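Local coordinates for protein pertussis toxin-like subunit ArtA (Escherichia coli, PDB 4Z9D) that binds NAD and, as the enzymatic subunit of a pertussis-like AB5 toxin, probably transfers its ADP-ribose to trimeric G proteins of the host, at residues 51-56 with 117-122; 76-81 with 133-138; 83-88 with 127-132. The protein carries 2 engineered substitutions. All coordinates share one frame; numbering follows the deposited sequence.

Interaction 1 (51-56 with 117-122). Engineered in segment 117-122: D118 (natural residue Glu). With NAD (nicotinamide-adenine-dinucleotide), chain F.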
loop_
_atom_site.group_PDB
_atom_site.type_symbol
_atom_site.label_atom_id
_atom_site.label_comp_id
_atom_site.label_asym_id
_atom_site.label_seq_id
_atom_site.Cartn_x
_atom_site.Cartn_y
_atom_site.Cartn_z
ATOM N N ILE A 51 3.867 1.668 4.806
ATOM C CA ILE A 51 3.625 0.570 3.863
ATOM C C ILE A 51 2.387 0.929 3.051
ATOM O O ILE A 51 1.306 1.079 3.604
ATOM C CB ILE A 51 3.412 -0.768 4.589
ATOM C CG1 ILE A 51 4.611 -1.087 5.495
ATOM C CG2 ILE A 51 3.152 -1.898 3.594
ATOM C CD1 ILE A 51 4.306 -2.112 6.592
ATOM N N ALA A 52 2.550 1.094 1.742
ATOM C CA ALA A 52 1.468 1.589 0.895
ATOM C C ALA A 52 0.420 0.524 0.618
ATOM O O ALA A 52 0.749 -0.631 0.345
ATOM C CB ALA A 52 2.027 2.102 -0.422
ATOM N N THR A 53 -0.847 0.922 0.670
ATOM C CA THR A 53 -1.966 0.055 0.277
ATOM C C THR A 53 -3.003 0.897 -0.459
ATOM O O THR A 53 -2.890 2.122 -0.498
ATOM C CB THR A 53 -2.653 -0.627 1.492
ATOM O OG1 THR A 53 -3.391 0.354 2.237
ATOM C CG2 THR A 53 -1.646 -1.299 2.419
ATOM N N THR A 54 -4.007 0.251 -1.055
ATOM C CA THR A 54 -5.084 0.997 -1.696
ATOM C C THR A 54 -6.397 0.267 -1.472
ATOM O O THR A 54 -6.419 -0.964 -1.373
ATOM C CB THR A 54 -4.856 1.162 -3.228
ATOM O OG1 THR A 54 -5.990 1.812 -3.831
ATOM C CG2 THR A 54 -4.677 -0.206 -3.888
ATOM N N THR A 55 -7.490 1.016 -1.391
ATOM C CA THR A 55 -8.806 0.395 -1.249
ATOM C C THR A 55 -9.328 -0.125 -2.582
ATOM O O THR A 55 -10.299 -0.887 -2.623
ATOM C CB THR A 55 -9.846 1.367 -0.689
ATOM O OG1 THR A 55 -9.932 2.520 -1.536
ATOM C CG2 THR A 55 -9.483 1.788 0.736
ATOM N N SER A 56 -8.694 0.308 -3.668
ATOM C CA SER A 56 -9.209 0.086 -5.019
ATOM C C SER A 56 -8.575 -1.085 -5.780
ATOM O O SER A 56 -7.391 -1.056 -6.120
ATOM C CB SER A 56 -9.046 1.376 -5.829
ATOM O OG SER A 56 -9.296 1.175 -7.209
ATOM N N ASN A 117 -8.118 6.846 -2.508
ATOM C CA ASN A 117 -8.034 5.426 -2.163
ATOM C C ASN A 117 -6.755 5.039 -1.436
ATOM O O ASN A 117 -6.590 3.887 -1.038
ATOM C CB ASN A 117 -8.175 4.590 -3.424
ATOM C CG ASN A 117 -9.505 4.808 -4.100
ATOM O OD1 ASN A 117 -10.541 4.866 -3.437
ATOM N ND2 ASN A 117 -9.482 4.982 -5.415
ATOM N N ASP A 118 -5.850 5.992 -1.255
ATOM C CA ASP A 118 -4.585 5.681 -0.594
ATOM C C ASP A 118 -4.720 5.552 0.909
ATOM O O ASP A 118 -5.318 6.405 1.569
ATOM C CB ASP A 118 -3.525 6.735 -0.906
ATOM C CG ASP A 118 -3.149 6.764 -2.369
ATOM O OD1 ASP A 118 -2.385 5.863 -2.780
ATOM O OD2 ASP A 118 -3.596 7.681 -3.098
ATOM N N ILE A 119 -4.139 4.475 1.432
ATOM C CA ILE A 119 -4.097 4.218 2.865
ATOM C C ILE A 119 -2.689 3.729 3.186
ATOM O O ILE A 119 -2.144 2.892 2.466
ATOM C CB ILE A 119 -5.156 3.194 3.299
ATOM C CG1 ILE A 119 -6.553 3.826 3.209
ATOM C CG2 ILE A 119 -4.899 2.727 4.718
ATOM C CD1 ILE A 119 -7.653 2.893 3.555
ATOM N N VAL A 120 -2.063 4.272 4.224
ATOM C CA VAL A 120 -0.750 3.764 4.603
ATOM C C VAL A 120 -0.817 3.061 5.947
ATOM O O VAL A 120 -1.553 3.487 6.830
ATOM C CB VAL A 120 0.321 4.878 4.676
ATOM C CG1 VAL A 120 0.518 5.516 3.295
ATOM C CG2 VAL A 120 -0.072 5.941 5.677
ATOM N N ALA A 121 -0.032 1.996 6.095
ATOM C CA ALA A 121 0.143 1.355 7.394
ATOM C C ALA A 121 1.465 1.809 7.941
ATOM O O ALA A 121 2.435 1.976 7.197
ATOM C CB ALA A 121 0.105 -0.146 7.275
ATOM N N VAL A 122 1.528 1.994 9.246
ATOM C CA VAL A 122 2.784 2.428 9.833
ATOM C C VAL A 122 3.588 1.238 10.375
ATOM O O VAL A 122 3.083 0.417 11.144
ATOM C CB VAL A 122 2.547 3.492 10.935
ATOM C CG1 VAL A 122 1.944 4.752 10.323
ATOM C CG2 VAL A 122 1.651 2.953 12.057
HETATM P PA NAD F . 7.907 -0.423 -1.777
HETATM O O1A NAD F . 7.146 -0.580 -0.510
HETATM O O2A NAD F . 9.310 0.061 -1.733
HETATM O O5B NAD F . 7.829 -1.854 -2.553
HETATM C C5B NAD F . 8.517 -2.148 -3.779
HETATM C C4B NAD F . 9.250 -3.493 -3.590
HETATM O O4B NAD F . 10.328 -3.351 -2.615
HETATM C C3B NAD F . 8.322 -4.485 -2.958
HETATM O O3B NAD F . 7.453 -5.022 -4.001
HETATM C C2B NAD F . 9.328 -5.506 -2.510
HETATM O O2B NAD F . 9.934 -6.057 -3.667
HETATM C C1B NAD F . 10.372 -4.591 -1.850
HETATM N N9A NAD F . 10.142 -4.135 -0.433
HETATM C C8A NAD F . 9.293 -3.273 0.124
HETATM N N7A NAD F . 9.561 -3.218 1.431
HETATM C C5A NAD F . 10.592 -4.030 1.686
HETATM C C6A NAD F . 11.250 -4.336 2.819
HETATM N N6A NAD F . 10.834 -3.740 3.933
HETATM N N1A NAD F . 12.276 -5.203 2.841
HETATM C C2A NAD F . 12.669 -5.792 1.641
HETATM N N3A NAD F . 11.969 -5.462 0.473
HETATM C C4A NAD F . 10.949 -4.588 0.524
HETATM O O3 NAD F . 7.114 0.540 -2.744
HETATM P PN NAD F . 5.516 0.416 -3.023
HETATM O O1N NAD F . 4.797 0.000 -1.788
HETATM O O2N NAD F . 5.310 -0.310 -4.295
HETATM O O5D NAD F . 5.203 1.962 -3.229
HETATM C C5D NAD F . 5.893 2.757 -4.203
HETATM C C4D NAD F . 4.998 3.921 -4.640
HETATM O O4D NAD F . 3.727 3.291 -5.025
HETATM C C3D NAD F . 4.690 4.876 -3.471
HETATM O O3D NAD F . 4.406 6.194 -3.955
HETATM C C2D NAD F . 3.404 4.251 -2.969
HETATM O O2D NAD F . 2.648 5.183 -2.164
HETATM C C1D NAD F . 2.674 3.907 -4.261
HETATM N N1N NAD F . 1.558 2.938 -3.969
HETATM C C2N NAD F . 1.806 1.542 -3.952
HETATM C C3N NAD F . 0.811 0.614 -3.644
HETATM C C7N NAD F . 1.067 -0.770 -3.647
HETATM O O7N NAD F . 0.007 -1.603 -3.621
HETATM N N7N NAD F . 2.333 -1.188 -3.727
HETATM C C4N NAD F . -0.463 1.090 -3.341
HETATM C C5N NAD F . -0.727 2.459 -3.358
HETATM C C6N NAD F . 0.265 3.388 -3.655
HETATM O O HOH W 1 -1.169 4.354 -0.477
#

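Interaction 2 (76-81 with 133-138)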
loop_
_atom_site.group_PDB
_atom_site.type_symbol
_atom_site.label_atom_id
_atom_site.label_comp_id
_atom_site.label_asym_id
_atom_site.label_seq_id
_atom_site.Cartn_x
_atom_site.Cartn_y
_atom_site.Cartn_z
ATOM N N ARG A 76 7.706 -11.949 -10.307
ATOM C CA ARG A 76 6.254 -11.959 -10.241
ATOM C C ARG A 76 5.728 -10.923 -9.275
ATOM O O ARG A 76 6.463 -10.427 -8.432
ATOM C CB ARG A 76 5.760 -13.339 -9.816
ATOM C CG ARG A 76 6.461 -14.476 -10.527
ATOM C CD ARG A 76 6.134 -15.801 -9.898
ATOM N NE ARG A 76 5.252 -16.600 -10.741
ATOM C CZ ARG A 76 5.676 -17.435 -11.687
ATOM N NH1 ARG A 76 6.979 -17.583 -11.914
ATOM N NH2 ARG A 76 4.798 -18.122 -12.409
ATOM N N LEU A 77 4.447 -10.610 -9.416
ATOM C CA LEU A 77 3.766 -9.695 -8.527
ATOM C C LEU A 77 2.542 -10.403 -7.987
ATOM O O LEU A 77 1.936 -11.230 -8.670
ATOM C CB LEU A 77 3.362 -8.412 -9.246
ATOM C CG LEU A 77 4.493 -7.510 -9.697
ATOM C CD1 LEU A 77 3.927 -6.354 -10.511
ATOM C CD2 LEU A 77 5.223 -7.008 -8.471
ATOM N N TYR A 78 2.194 -10.081 -6.751
ATOM C CA TYR A 78 1.024 -10.638 -6.096
ATOM C C TYR A 78 0.155 -9.488 -5.613
ATOM O O TYR A 78 0.668 -8.435 -5.234
ATOM C CB TYR A 78 1.423 -11.526 -4.911
ATOM C CG TYR A 78 2.338 -12.680 -5.276
ATOM C CD1 TYR A 78 1.839 -13.959 -5.445
ATOM C CD2 TYR A 78 3.709 -12.484 -5.422
ATOM C CE1 TYR A 78 2.669 -15.013 -5.754
ATOM C CE2 TYR A 78 4.551 -13.536 -5.739
ATOM C CZ TYR A 78 4.023 -14.799 -5.906
ATOM O OH TYR A 78 4.851 -15.857 -6.222
ATOM N N ARG A 79 -1.158 -9.680 -5.639
ATOM C CA ARG A 79 -2.066 -8.754 -4.981
ATOM C C ARG A 79 -2.498 -9.377 -3.665
ATOM O O ARG A 79 -3.101 -10.446 -3.663
ATOM C CB ARG A 79 -3.290 -8.457 -5.858
ATOM C CG ARG A 79 -4.227 -7.405 -5.278
ATOM C CD ARG A 79 -5.469 -7.217 -6.116
ATOM N NE ARG A 79 -6.331 -8.400 -6.109
ATOM C CZ ARG A 79 -6.576 -9.170 -7.164
ATOM N NH1 ARG A 79 -6.044 -8.882 -8.339
ATOM N NH2 ARG A 79 -7.378 -10.215 -7.045
ATOM N N TYR A 80 -2.172 -8.727 -2.556
ATOM C CA TYR A 80 -2.594 -9.196 -1.242
ATOM C C TYR A 80 -3.835 -8.455 -0.778
ATOM O O TYR A 80 -3.932 -7.236 -0.943
ATOM C CB TYR A 80 -1.462 -9.013 -0.223
ATOM C CG TYR A 80 -0.299 -9.935 -0.437
ATOM C CD1 TYR A 80 -0.259 -11.181 0.186
ATOM C CD2 TYR A 80 0.757 -9.572 -1.264
ATOM C CE1 TYR A 80 0.806 -12.033 -0.006
ATOM C CE2 TYR A 80 1.816 -10.426 -1.479
ATOM C CZ TYR A 80 1.839 -11.653 -0.841
ATOM O OH TYR A 80 2.902 -12.505 -1.038
ATOM N N ARG A 81 -4.790 -9.184 -0.210
ATOM C CA ARG A 81 -5.935 -8.541 0.421
ATOM C C ARG A 81 -5.706 -8.523 1.913
ATOM O O ARG A 81 -5.344 -9.538 2.496
ATOM C CB ARG A 81 -7.247 -9.260 0.109
ATOM C CG ARG A 81 -8.439 -8.388 0.476
ATOM C CD ARG A 81 -9.756 -9.147 0.491
ATOM N NE ARG A 81 -9.987 -9.948 -0.708
ATOM C CZ ARG A 81 -10.959 -9.729 -1.591
ATOM N NH1 ARG A 81 -11.795 -8.708 -1.441
ATOM N NH2 ARG A 81 -11.093 -10.537 -2.634
ATOM N N ALA A 133 -3.749 -14.111 -1.141
ATOM C CA ALA A 133 -2.902 -13.562 -2.178
ATOM C C ALA A 133 -3.364 -14.074 -3.531
ATOM O O ALA A 133 -3.945 -15.148 -3.621
ATOM C CB ALA A 133 -1.464 -13.933 -1.942
ATOM N N VAL A 134 -3.124 -13.281 -4.568
ATOM C CA VAL A 134 -3.361 -13.707 -5.945
ATOM C C VAL A 134 -2.125 -13.392 -6.781
ATOM O O VAL A 134 -1.718 -12.229 -6.855
ATOM C CB VAL A 134 -4.591 -12.993 -6.559
ATOM C CG1 VAL A 134 -4.742 -13.356 -8.033
ATOM C CG2 VAL A 134 -5.849 -13.341 -5.791
ATOM N N GLU A 135 -1.529 -14.399 -7.422
ATOM C CA GLU A 135 -0.419 -14.143 -8.348
ATOM C C GLU A 135 -0.966 -13.420 -9.564
ATOM O O GLU A 135 -1.974 -13.846 -10.111
ATOM C CB GLU A 135 0.267 -15.438 -8.808
ATOM C CG GLU A 135 0.468 -16.487 -7.737
ATOM C CD GLU A 135 1.363 -17.634 -8.200
ATOM O OE1 GLU A 135 1.502 -18.624 -7.441
ATOM O OE2 GLU A 135 1.925 -17.542 -9.317
ATOM N N LEU A 136 -0.301 -12.358 -10.004
ATOM C CA LEU A 136 -0.766 -11.613 -11.180
ATOM C C LEU A 136 -0.031 -12.071 -12.428
ATOM O O LEU A 136 1.167 -12.325 -12.390
ATOM C CB LEU A 136 -0.584 -10.103 -10.982
ATOM C CG LEU A 136 -1.317 -9.468 -9.794
ATOM C CD1 LEU A 136 -1.017 -7.993 -9.671
ATOM C CD2 LEU A 136 -2.812 -9.686 -9.931
ATOM N N THR A 137 -0.761 -12.249 -13.523
ATOM C CA THR A 137 -0.122 -12.588 -14.792
ATOM C C THR A 137 -0.003 -11.338 -15.664
ATOM O O THR A 137 -0.841 -10.439 -15.577
ATOM C CB THR A 137 -0.907 -13.681 -15.540
ATOM O OG1 THR A 137 -2.155 -13.141 -15.970
ATOM C CG2 THR A 137 -1.172 -14.882 -14.619
ATOM N N TYR A 138 1.018 -11.292 -16.518
ATOM C CA TYR A 138 1.260 -10.137 -17.377
ATOM C C TYR A 138 1.477 -10.564 -18.825
ATOM O O TYR A 138 2.322 -11.414 -19.106
ATOM C CB TYR A 138 2.471 -9.353 -16.890
ATOM C CG TYR A 138 2.769 -8.089 -17.659
ATOM C CD1 TYR A 138 4.014 -7.892 -18.236
ATOM C CD2 TYR A 138 1.822 -7.087 -17.791
ATOM C CE1 TYR A 138 4.309 -6.740 -18.926
ATOM C CE2 TYR A 138 2.106 -5.926 -18.487
ATOM C CZ TYR A 138 3.357 -5.758 -19.045
ATOM O OH TYR A 138 3.653 -4.605 -19.730
#

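Interaction 3 (83-88 with 127-132)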
loop_
_atom_site.group_PDB
_atom_site.type_symbol
_atom_site.label_atom_id
_atom_site.label_comp_id
_atom_site.label_asym_id
_atom_site.label_seq_id
_atom_site.Cartn_x
_atom_site.Cartn_y
_atom_site.Cartn_z
ATOM N N ARG A 83 -6.837 -7.100 5.958
ATOM C CA ARG A 83 -7.739 -6.440 6.892
ATOM C C ARG A 83 -7.040 -5.243 7.525
ATOM O O ARG A 83 -5.946 -5.363 8.082
ATOM C CB ARG A 83 -8.232 -7.402 7.977
ATOM C CG ARG A 83 -9.008 -6.703 9.094
ATOM C CD ARG A 83 -9.723 -7.716 9.984
ATOM N NE ARG A 83 -8.780 -8.605 10.660
ATOM C CZ ARG A 83 -8.025 -8.257 11.704
ATOM N NH1 ARG A 83 -8.085 -7.024 12.196
ATOM N NH2 ARG A 83 -7.204 -9.142 12.255
ATOM N N ALA A 84 -7.654 -4.073 7.395
ATOM C CA ALA A 84 -7.086 -2.852 7.956
ATOM C C ALA A 84 -7.511 -2.708 9.407
ATOM O O ALA A 84 -8.589 -3.165 9.796
ATOM C CB ALA A 84 -7.528 -1.626 7.158
ATOM N N ASN A 85 -6.650 -2.104 10.209
ATOM C CA ASN A 85 -7.004 -1.761 11.588
ATOM C C ASN A 85 -6.363 -0.422 11.950
ATOM O O ASN A 85 -6.087 0.374 11.056
ATOM C CB ASN A 85 -6.616 -2.881 12.563
ATOM C CG ASN A 85 -5.151 -3.235 12.517
ATOM O OD1 ASN A 85 -4.317 -2.471 12.024
ATOM N ND2 ASN A 85 -4.818 -4.409 13.060
ATOM N N ASN A 86 -6.165 -0.144 13.239
ATOM C CA ASN A 86 -5.737 1.197 13.651
ATOM C C ASN A 86 -4.282 1.522 13.272
ATOM O O ASN A 86 -3.801 2.626 13.506
ATOM C CB ASN A 86 -5.926 1.389 15.157
ATOM C CG ASN A 86 -7.389 1.543 15.561
ATOM O OD1 ASN A 86 -7.697 1.583 16.753
ATOM N ND2 ASN A 86 -8.291 1.649 14.580
ATOM N N ILE A 87 -3.598 0.542 12.697
ATOM C CA ILE A 87 -2.254 0.699 12.154
ATOM C C ILE A 87 -2.300 1.438 10.807
ATOM O O ILE A 87 -1.307 2.021 10.362
ATOM C CB ILE A 87 -1.604 -0.713 11.947
ATOM C CG1 ILE A 87 -1.558 -1.496 13.264
ATOM C CG2 ILE A 87 -0.219 -0.639 11.290
ATOM C CD1 ILE A 87 -1.078 -2.935 13.101
ATOM N N PHE A 88 -3.487 1.450 10.206
ATOM C CA PHE A 88 -3.718 1.985 8.866
ATOM C C PHE A 88 -4.348 3.364 8.947
ATOM O O PHE A 88 -5.247 3.595 9.754
ATOM C CB PHE A 88 -4.627 1.051 8.055
ATOM C CG PHE A 88 -4.031 -0.310 7.780
ATOM C CD1 PHE A 88 -3.836 -1.222 8.814
ATOM C CD2 PHE A 88 -3.692 -0.686 6.484
ATOM C CE1 PHE A 88 -3.318 -2.483 8.574
ATOM C CE2 PHE A 88 -3.166 -1.948 6.226
ATOM C CZ PHE A 88 -2.979 -2.850 7.276
ATOM N N GLY A 127 1.256 -10.775 9.508
ATOM C CA GLY A 127 0.778 -11.827 8.629
ATOM C C GLY A 127 -0.662 -12.209 8.898
ATOM O O GLY A 127 -1.416 -12.514 7.968
ATOM N N GLU A 128 -1.052 -12.165 10.170
ATOM C CA GLU A 128 -2.404 -12.515 10.583
ATOM C C GLU A 128 -3.481 -11.573 10.028
ATOM O O GLU A 128 -4.662 -11.915 10.032
ATOM C CB GLU A 128 -2.479 -12.578 12.114
ATOM C CG GLU A 128 -1.936 -13.900 12.649
ATOM C CD GLU A 128 -1.801 -13.939 14.163
ATOM O OE1 GLU A 128 -1.799 -15.064 14.717
ATOM O OE2 GLU A 128 -1.686 -12.860 14.795
ATOM N N ASN A 129 -3.083 -10.391 9.561
ATOM C CA ASN A 129 -4.021 -9.461 8.935
ATOM C C ASN A 129 -4.272 -9.767 7.463
ATOM O O ASN A 129 -5.177 -9.204 6.849
ATOM C CB ASN A 129 -3.506 -8.026 9.028
ATOM C CG ASN A 129 -3.711 -7.430 10.384
ATOM O OD1 ASN A 129 -3.125 -7.893 11.360
ATOM N ND2 ASN A 129 -4.538 -6.390 10.464
ATOM N N ILE A 130 -3.449 -10.629 6.886
ATOM C CA ILE A 130 -3.511 -10.848 5.450
ATOM C C ILE A 130 -4.439 -12.006 5.128
ATOM O O ILE A 130 -4.229 -13.136 5.566
ATOM C CB ILE A 130 -2.112 -11.080 4.871
ATOM C CG1 ILE A 130 -1.227 -9.868 5.204
ATOM C CG2 ILE A 130 -2.175 -11.274 3.354
ATOM C CD1 ILE A 130 0.255 -10.139 5.098
ATOM N N VAL A 131 -5.470 -11.704 4.350
ATOM C CA VAL A 131 -6.526 -12.651 4.039
ATOM C C VAL A 131 -6.081 -13.680 3.017
ATOM O O VAL A 131 -6.324 -14.883 3.181
ATOM C CB VAL A 131 -7.781 -11.908 3.516
ATOM C CG1 VAL A 131 -8.892 -12.880 3.151
ATOM C CG2 VAL A 131 -8.272 -10.930 4.569
ATOM N N GLU A 132 -5.448 -13.199 1.950
ATOM C CA GLU A 132 -5.185 -14.033 0.789
ATOM C C GLU A 132 -4.224 -13.350 -0.171
ATOM O O GLU A 132 -3.916 -12.161 -0.036
ATOM C CB GLU A 132 -6.511 -14.380 0.075
ATOM C CG GLU A 132 -7.253 -13.160 -0.468
ATOM C CD GLU A 132 -8.663 -13.476 -0.968
ATOM O OE1 GLU A 132 -9.268 -12.586 -1.608
ATOM O OE2 GLU A 132 -9.163 -14.600 -0.721
#

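Interaction 1 (51-56 with 117-122)
T53 grips the carbonyl of I119 twice. T53 N sits nearly on the line of the I119 C=O bond (C=O...N 178°), though its N-H is bent away from that line (N-H...O 141°), while T53 OG1 reaches the same I119 O at 2.8 Å from above the carbonyl plane. With chi1 at 71°, OG1 stands between T53's own N and carbonyl carbon, and that placement turns it toward I119. I119 N returns a longer bond to T53 O, 3.3 Å. Two residues back, I51 and A121 exchange a second pair of backbone bonds, and at the far end T55 N meets N117 O at 3.0 Å. Beside it the methyl of T55 (CG2) meets I119 CD1 at 3.5 Å.

A52 and D118 lie on the face turned to the cofactor. A52 CB touches C2N of the nicotinamide at 3.6 Å, and D118 OD1 approaches C6N at 3.7 Å. D118 is an engineered substitution for the natural Glu. A water lies within hydrogen-bonding distance of T53 O and D118 OD1, between the two strands, though more acceptors surround it than it has protons to give.

Farther out, E59 ties the ends together: one carboxylate oxygen takes T54 OG1, the other N117 ND2, and its backbone N is capped by S56 OG at the start of helix 57-68. T54 OG1, anti to its backbone N, also accepts S56 N, an ST turn. R9 NH1 bonds both A52 O and NAD. R9, the threonines ending strand 50-54, where the family has an S-T-S sequence, and position 118, a Glu in nature, are consistent with the R-S-E arrangement of cholera- and pertussis-type ADP-ribosyltransferases.

Interaction 2 (76-81 with 133-138)
L136 N gives the shortest hydrogen bond here, 2.8 Å to L77 O and nearly straight at 170°. Two residues along each strand, R79 and V134 form an antiparallel hydrogen-bonded pair, R79 N to V134 O at 2.9 Å and V134 N returning to R79 O.

Side chains then divide between the two faces. On one, CG anti to the backbone N (chi1 -175°) sends the R79 chain out from the strand alongside V134, and a turn at chi3 swings NE off that line; V134 CB lies over one face of the guanidinium, and NH1 touches L136 CD2 at 3.7 Å. On the other, Y78 and E135 run alongside each other off the sheet, with Y78 CE1 against E135 CG at 3.3 Å. Next along, Y80 CE1 meets A133 CB at 3.5 Å. R76 NE and E135 OE2 make a long salt bridge at the exposed end.

R79's charge is met by D147 on strand 144-152, the next strand over, while helix 57-68 packs on R79 and L136. Across the sheet, helix 15-21 lies against Y78, Y80 and A133 through P15, and Y80 OH bonds R13 O.

Interaction 3 (83-88 with 127-132)
R83 and N129 clasp each other where strand 77-83 ends and the 3-10 turn 127-129 leads into strand 130-139: R83 N gives its hydrogen to N129 O at 2.8 Å. Here the pairing of these two strands of the four-stranded antiparallel sheet runs out, and the first of them passes into a type I turn that holds an Asx turn. The partner bond is made by a side chain instead of a backbone N-H. N129 ND2 reaches back to R83 O at 3.0 Å, the N-H pointing at it almost perfectly straight (178°), so that one residue serves both polar backbone atoms of R83.

The R83 side chain crosses that of N129 at about a right angle, yet the flat ends are only 33° from parallel. ND2 of N129 sits over one face of the guanidinium, 3.8 Å above its plane and toward the rim. The guanidinium is held from outside this pair, with NH1 on T161 OG1 and NH2 on V157 O.

Beyond A84 the type I turn spans N85 to F88, closed by F88 N on N85 O. Inside it N85 OD1 accepts I87 N at 3.2 Å, which makes the Asx turn, the donor above the carbonyl plane. That leaves the other branch of the N85 amide facing N129: the two amide planes stand 77° apart, and N85 ND2 lies 3.3 Å from N129 ND2, two donors in contact without a hydrogen bond.

In the fold
Interaction 1 lies near the centre of the molecule, its own centre about 4 Å from that of the chain, and borders the NAD site. Interaction 2 is farther out but also buried; interaction 3 is only partly so. Both of these use strand 130-139, and interaction 3 takes up where strand 77-83 runs out: interaction 2 is regular backbone pairing with mixed side-chain packing, while in interaction 3 an asparagine side chain stands in for part of that pairing. R81 joins the two, its carbonyl on V131 N and its guanidinium on E132. Interaction 3 also reaches interaction 1, I87 O meeting V122 N and F88 packing on I119 and A121, so the turn connects the four-stranded sheet to the three-stranded one.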